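Local coordinates for protein Two-component system sensor histidine kinase (Bacteroides thetaiotaomicron, PDB 3OTT) that probably senses saccharides through this extracellular beta-propeller and beta-sandwich region and, as a predicted histidine kinase, signals to a DNA-binding transcription-factor part, at residues Thr662-Phe676 against Arg738-Trp750. Residues are numbered along the deposited sequence; the frame is centred on the assembly and turned at random.
Sequences TNSIKLKYDQNNLSF and RPHILNIRILPPW
L742, its CG anti to the backbone N (chi1 179°), and I744, its CG1 beside the backbone N, bring their methyl ends obliquely to the F676 ring: L742 CD2 lies 3.6 Å from F676 CE2, while the I744 and F676 side chains meet from opposite directions, CD1 against CZ. I665 runs alongside I744, CG2 to CG1 at 3.9 Å, and L667 and I746 extend this apolar face, which packs on the sheet carrying F676 and, in strand 637-643, L641. Five backbone bonds define the parallel register: N743 N to N663 O, I665 N to N743 O, R745 N to I665 O, L667 N to R745 O and L747 N to L667 O. The axes of the short segments 664-667 and 740-746 run at 21° to each other.

The other face carries S664, N743, K666 and R745. At its start the backbone acceptor N663 O takes N743 N at 2.8 Å, tilted 30° from the carbonyl plane, plus weak bonds from N743 ND2 at 3.2 Å and from S664 OG; N743 OD1 bonds Q723 on the next strand. A leucine at N743 would probably leave the Q723 amide without this acceptor and cost N663 O the weak ND2 bond. K666 and R745 run side by side through their aliphatic parts, CG to CB 4.0 Å.

Past the strands, P749 CA sits over one face of the Y669 ring, 4.1 Å from its centroid, a CH-pi contact, while a water links Y669 N to P748 O. The pairing sets 664-667 as the parallel edge strand beside 740-746 in one sheet of the beta-sandwich, consistent with an E-set (immunoglobulin-like) Y_Y_Y domain.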
loop_
_atom_site.group_PDB
_atom_site.type_symbol
_atom_site.label_atom_id
_atom_site.label_comp_id
_atom_site.label_asym_id
_atom_site.label_seq_id
_atom_site.Cartn_x
_atom_site.Cartn_y
_atom_site.Cartn_z
ATOM N N THR B 662 8.043 8.890 28.745
ATOM C CA THR B 662 7.956 10.145 29.457
ATOM C C THR B 662 9.024 11.056 28.964
ATOM O O THR B 662 10.165 10.639 28.819
ATOM C CB THR B 662 8.167 9.995 30.979
ATOM O OG1 THR B 662 7.603 8.769 31.416
ATOM C CG2 THR B 662 7.398 11.067 31.679
ATOM N N ASN B 663 8.632 12.300 28.743
ATOM C CA ASN B 663 9.507 13.401 28.399
ATOM C C ASN B 663 9.886 14.212 29.674
ATOM O O ASN B 663 10.811 15.037 29.657
ATOM C CB ASN B 663 8.749 14.317 27.402
ATOM C CG ASN B 663 8.284 13.563 26.091
ATOM O OD1 ASN B 663 7.131 13.731 25.629
ATOM N ND2 ASN B 663 9.181 12.757 25.498
ATOM N N SER B 664 9.143 13.996 30.763
ATOM C CA SER B 664 9.230 14.835 31.961
ATOM C C SER B 664 8.930 14.029 33.200
ATOM O O SER B 664 7.842 13.449 33.342
ATOM C CB SER B 664 8.236 15.985 31.903
ATOM O OG SER B 664 8.715 17.028 31.075
ATOM N N ILE B 665 9.896 13.997 34.095
ATOM C CA ILE B 665 9.690 13.358 35.376
ATOM C C ILE B 665 9.792 14.336 36.578
ATOM O O ILE B 665 10.641 15.258 36.585
ATOM C CB ILE B 665 10.602 12.114 35.514
ATOM C CG1 ILE B 665 10.078 11.198 36.592
ATOM C CG2 ILE B 665 12.067 12.436 35.699
ATOM C CD1 ILE B 665 10.744 9.849 36.559
ATOM N N LYS B 666 8.901 14.132 37.549
ATOM C CA LYS B 666 8.873 14.870 38.816
ATOM C C LYS B 666 9.208 13.962 39.988
ATOM O O LYS B 666 8.484 13.023 40.217
ATOM C CB LYS B 666 7.484 15.495 39.034
ATOM C CG LYS B 666 7.369 16.922 38.524
ATOM C CD LYS B 666 6.155 17.641 39.135
ATOM C CE LYS B 666 5.284 18.223 37.976
ATOM N NZ LYS B 666 3.940 18.835 38.340
ATOM N N LEU B 667 10.297 14.241 40.711
ATOM C CA LEU B 667 10.767 13.404 41.812
ATOM C C LEU B 667 10.834 14.157 43.145
ATOM O O LEU B 667 11.052 15.390 43.180
ATOM C CB LEU B 667 12.155 12.833 41.505
ATOM C CG LEU B 667 12.226 11.910 40.247
ATOM C CD1 LEU B 667 13.624 11.595 39.881
ATOM C CD2 LEU B 667 11.460 10.627 40.422
ATOM N N LYS B 668 10.674 13.419 44.243
ATOM C CA LYS B 668 10.892 14.002 45.541
ATOM C C LYS B 668 12.374 14.306 45.840
ATOM O O LYS B 668 13.296 13.775 45.175
ATOM C CB LYS B 668 10.265 13.106 46.617
ATOM C CG LYS B 668 8.737 13.003 46.498
ATOM C CD LYS B 668 8.205 11.911 47.396
ATOM C CE LYS B 668 6.740 11.609 47.119
ATOM N NZ LYS B 668 6.470 10.106 47.009
ATOM N N TYR B 669 12.588 15.093 46.899
ATOM C CA TYR B 669 13.904 15.509 47.339
ATOM C C TYR B 669 14.807 14.317 47.649
ATOM O O TYR B 669 15.979 14.345 47.343
ATOM C CB TYR B 669 13.794 16.485 48.560
ATOM C CG TYR B 669 13.656 15.786 49.907
ATOM C CD1 TYR B 669 12.462 15.163 50.257
ATOM C CD2 TYR B 669 14.731 15.701 50.792
ATOM C CE1 TYR B 669 12.327 14.486 51.444
ATOM C CE2 TYR B 669 14.615 15.035 52.008
ATOM C CZ TYR B 669 13.397 14.436 52.325
ATOM O OH TYR B 669 13.204 13.768 53.518
ATOM N N ASP B 670 14.267 13.265 48.241
ATOM C CA ASP B 670 15.062 12.067 48.581
ATOM C C ASP B 670 15.093 10.960 47.510
ATOM O O ASP B 670 15.613 9.866 47.740
ATOM C CB ASP B 670 14.628 11.472 49.920
ATOM C CG ASP B 670 13.144 11.117 49.955
ATOM O OD1 ASP B 670 12.361 11.649 49.127
ATOM O OD2 ASP B 670 12.748 10.330 50.837
ATOM N N GLN B 671 14.551 11.263 46.339
ATOM C CA GLN B 671 14.676 10.405 45.184
ATOM C C GLN B 671 15.699 11.073 44.283
ATOM O O GLN B 671 15.416 11.420 43.127
ATOM C CB GLN B 671 13.301 10.258 44.494
ATOM C CG GLN B 671 12.268 9.562 45.390
ATOM C CD GLN B 671 10.892 9.377 44.748
ATOM O OE1 GLN B 671 10.309 10.300 44.202
ATOM N NE2 GLN B 671 10.353 8.188 44.872
ATOM N N ASN B 672 16.897 11.262 44.810
ATOM C CA ASN B 672 17.874 12.081 44.092
ATOM C C ASN B 672 19.160 11.327 43.725
ATOM O O ASN B 672 20.167 11.954 43.334
ATOM C CB ASN B 672 18.207 13.362 44.922
ATOM C CG ASN B 672 18.788 13.023 46.275
ATOM O OD1 ASN B 672 18.481 11.989 46.833
ATOM N ND2 ASN B 672 19.640 13.864 46.781
ATOM N N ASN B 673 19.130 10.010 43.887
ATOM C CA ASN B 673 20.236 9.161 43.463
ATOM C C ASN B 673 19.695 8.244 42.372
ATOM O O ASN B 673 18.997 7.285 42.645
ATOM C CB ASN B 673 20.845 8.426 44.669
ATOM C CG ASN B 673 21.525 9.418 45.680
ATOM O OD1 ASN B 673 22.663 9.829 45.489
ATOM N ND2 ASN B 673 20.803 9.784 46.752
ATOM N N LEU B 674 19.982 8.622 41.126
ATOM C CA LEU B 674 19.278 8.155 39.936
ATOM C C LEU B 674 20.164 7.400 38.941
ATOM O O LEU B 674 21.338 7.767 38.725
ATOM C CB LEU B 674 18.667 9.342 39.206
ATOM C CG LEU B 674 17.823 10.312 40.014
ATOM C CD1 LEU B 674 17.275 11.297 39.061
ATOM C CD2 LEU B 674 16.668 9.579 40.774
ATOM N N SER B 675 19.621 6.316 38.384
ATOM C CA SER B 675 20.267 5.648 37.245
ATOM C C SER B 675 19.275 5.417 36.141
ATOM O O SER B 675 18.096 5.321 36.380
ATOM C CB SER B 675 20.943 4.334 37.603
ATOM O OG SER B 675 22.061 4.572 38.382
ATOM N N PHE B 676 19.793 5.341 34.939
ATOM C CA PHE B 676 19.020 5.304 33.712
ATOM C C PHE B 676 19.768 4.289 32.863
ATOM O O PHE B 676 21.008 4.417 32.720
ATOM C CB PHE B 676 19.074 6.677 33.004
ATOM C CG PHE B 676 18.461 7.809 33.807
ATOM C CD1 PHE B 676 19.242 8.601 34.643
ATOM C CD2 PHE B 676 17.101 8.052 33.765
ATOM C CE1 PHE B 676 18.652 9.673 35.437
ATOM C CE2 PHE B 676 16.536 9.112 34.519
ATOM C CZ PHE B 676 17.340 9.904 35.373
ATOM N N ARG B 738 20.003 13.801 16.844
ATOM C CA ARG B 738 18.803 13.133 17.370
ATOM C C ARG B 738 19.054 12.709 18.819
ATOM O O ARG B 738 19.132 11.515 19.135
ATOM C CB ARG B 738 18.398 11.900 16.537
ATOM C CG ARG B 738 17.731 12.223 15.196
ATOM C CD ARG B 738 16.205 12.295 15.290
ATOM N NE ARG B 738 15.578 12.492 13.974
ATOM C CZ ARG B 738 14.376 12.018 13.637
ATOM N NH1 ARG B 738 13.682 11.308 14.527
ATOM N NH2 ARG B 738 13.863 12.242 12.418
ATOM N N PRO B 739 19.180 13.689 19.711
ATOM C CA PRO B 739 19.369 13.279 21.092
ATOM C C PRO B 739 18.036 12.839 21.699
ATOM O O PRO B 739 16.967 13.245 21.229
ATOM C CB PRO B 739 19.880 14.551 21.774
ATOM C CG PRO B 739 19.836 15.648 20.721
ATOM C CD PRO B 739 19.028 15.154 19.593
ATOM N N HIS B 740 18.120 11.957 22.676
ATOM C CA HIS B 740 17.023 11.742 23.603
ATOM C C HIS B 740 17.112 12.757 24.748
ATOM O O HIS B 740 18.159 12.911 25.355
ATOM C CB HIS B 740 17.076 10.345 24.192
ATOM C CG HIS B 740 15.814 9.945 24.872
ATOM N ND1 HIS B 740 14.703 9.526 24.177
ATOM C CD2 HIS B 740 15.488 9.883 26.183
ATOM C CE1 HIS B 740 13.741 9.229 25.033
ATOM N NE2 HIS B 740 14.196 9.421 26.257
ATOM N N ILE B 741 15.986 13.410 25.012
ATOM C CA ILE B 741 15.857 14.441 26.057
ATOM C C ILE B 741 14.851 14.004 27.128
ATOM O O ILE B 741 13.769 13.545 26.805
ATOM C CB ILE B 741 15.435 15.775 25.400
ATOM C CG1 ILE B 741 16.656 16.436 24.748
ATOM C CG2 ILE B 741 14.745 16.698 26.387
ATOM C CD1 ILE B 741 16.324 17.273 23.540
ATOM N N LEU B 742 15.247 14.066 28.396
ATOM C CA LEU B 742 14.341 13.815 29.531
ATOM C C LEU B 742 14.414 14.989 30.457
ATOM O O LEU B 742 15.486 15.231 30.976
ATOM C CB LEU B 742 14.786 12.574 30.331
ATOM C CG LEU B 742 13.911 12.253 31.565
ATOM C CD1 LEU B 742 12.426 11.952 31.262
ATOM C CD2 LEU B 742 14.537 11.200 32.427
ATOM N N ASN B 743 13.328 15.735 30.680
ATOM C CA ASN B 743 13.373 16.799 31.730
ATOM C C ASN B 743 13.104 16.197 33.098
ATOM O O ASN B 743 12.156 15.438 33.277
ATOM C CB ASN B 743 12.391 17.921 31.481
ATOM C CG ASN B 743 12.493 18.483 30.086
ATOM O OD1 ASN B 743 13.466 19.144 29.744
ATOM N ND2 ASN B 743 11.497 18.181 29.251
ATOM N N ILE B 744 13.976 16.485 34.026
ATOM C CA ILE B 744 13.867 16.029 35.411
ATOM C C ILE B 744 13.620 17.173 36.402
ATOM O O ILE B 744 14.375 18.155 36.422
ATOM C CB ILE B 744 15.154 15.269 35.812
ATOM C CG1 ILE B 744 15.441 14.082 34.792
ATOM C CG2 ILE B 744 14.984 14.709 37.214
ATOM C CD1 ILE B 744 16.923 13.562 34.850
ATOM N N ARG B 745 12.570 17.074 37.218
ATOM C CA ARG B 745 12.360 18.023 38.275
ATOM C C ARG B 745 12.545 17.313 39.625
ATOM O O ARG B 745 11.877 16.297 39.904
ATOM C CB ARG B 745 10.996 18.677 38.164
ATOM C CG ARG B 745 10.800 19.795 39.171
ATOM C CD ARG B 745 9.386 20.402 39.137
ATOM N NE ARG B 745 9.261 21.517 40.084
ATOM C CZ ARG B 745 8.119 22.117 40.456
ATOM N NH1 ARG B 745 6.937 21.722 39.963
ATOM N NH2 ARG B 745 8.168 23.127 41.342
ATOM N N ILE B 746 13.492 17.799 40.437
ATOM C CA ILE B 746 13.613 17.340 41.810
ATOM C C ILE B 746 12.980 18.378 42.767
ATOM O O ILE B 746 13.429 19.545 42.782
ATOM C CB ILE B 746 15.101 17.176 42.224
ATOM C CG1 ILE B 746 15.853 16.297 41.204
ATOM C CG2 ILE B 746 15.206 16.663 43.678
ATOM C CD1 ILE B 746 15.944 14.911 41.555
ATOM N N LEU B 747 11.982 17.962 43.563
ATOM C CA LEU B 747 11.149 18.868 44.383
ATOM C C LEU B 747 11.876 19.151 45.681
ATOM O O LEU B 747 12.616 18.300 46.145
ATOM C CB LEU B 747 9.774 18.250 44.663
ATOM C CG LEU B 747 8.809 18.075 43.461
ATOM C CD1 LEU B 747 7.723 17.037 43.752
ATOM C CD2 LEU B 747 8.147 19.389 43.153
ATOM N N PRO B 748 11.700 20.339 46.260
ATOM C CA PRO B 748 12.320 20.617 47.572
ATOM C C PRO B 748 11.693 19.774 48.677
ATOM O O PRO B 748 10.567 19.346 48.519
ATOM C CB PRO B 748 11.996 22.098 47.806
ATOM C CG PRO B 748 10.728 22.336 46.978
ATOM C CD PRO B 748 10.924 21.481 45.751
ATOM N N PRO B 749 12.410 19.530 49.799
ATOM C CA PRO B 749 11.817 18.802 50.967
ATOM C C PRO B 749 10.434 19.283 51.410
ATOM O O PRO B 749 9.597 18.473 51.835
ATOM C CB PRO B 749 12.824 19.060 52.103
ATOM C CG PRO B 749 13.811 20.084 51.555
ATOM C CD PRO B 749 13.823 19.894 50.056
ATOM N N TRP B 750 10.174 20.579 51.314
ATOM C CA TRP B 750 8.934 21.125 51.891
ATOM C C TRP B 750 7.718 20.963 50.985
ATOM O O TRP B 750 7.841 20.408 49.886
ATOM C CB TRP B 750 9.132 22.588 52.305
ATOM C CG TRP B 750 9.587 23.462 51.188
ATOM C CD1 TRP B 750 8.800 24.024 50.229
ATOM C CD2 TRP B 750 10.929 23.888 50.906
ATOM N NE1 TRP B 750 9.569 24.759 49.353
ATOM C CE2 TRP B 750 10.875 24.705 49.749
ATOM C CE3 TRP B 750 12.169 23.620 51.484
ATOM C CZ2 TRP B 750 12.004 25.258 49.161
ATOM C CZ3 TRP B 750 13.304 24.163 50.896
ATOM C CH2 TRP B 750 13.211 24.989 49.750
HETATM O O HOH W 1 9.936 16.235 48.047
#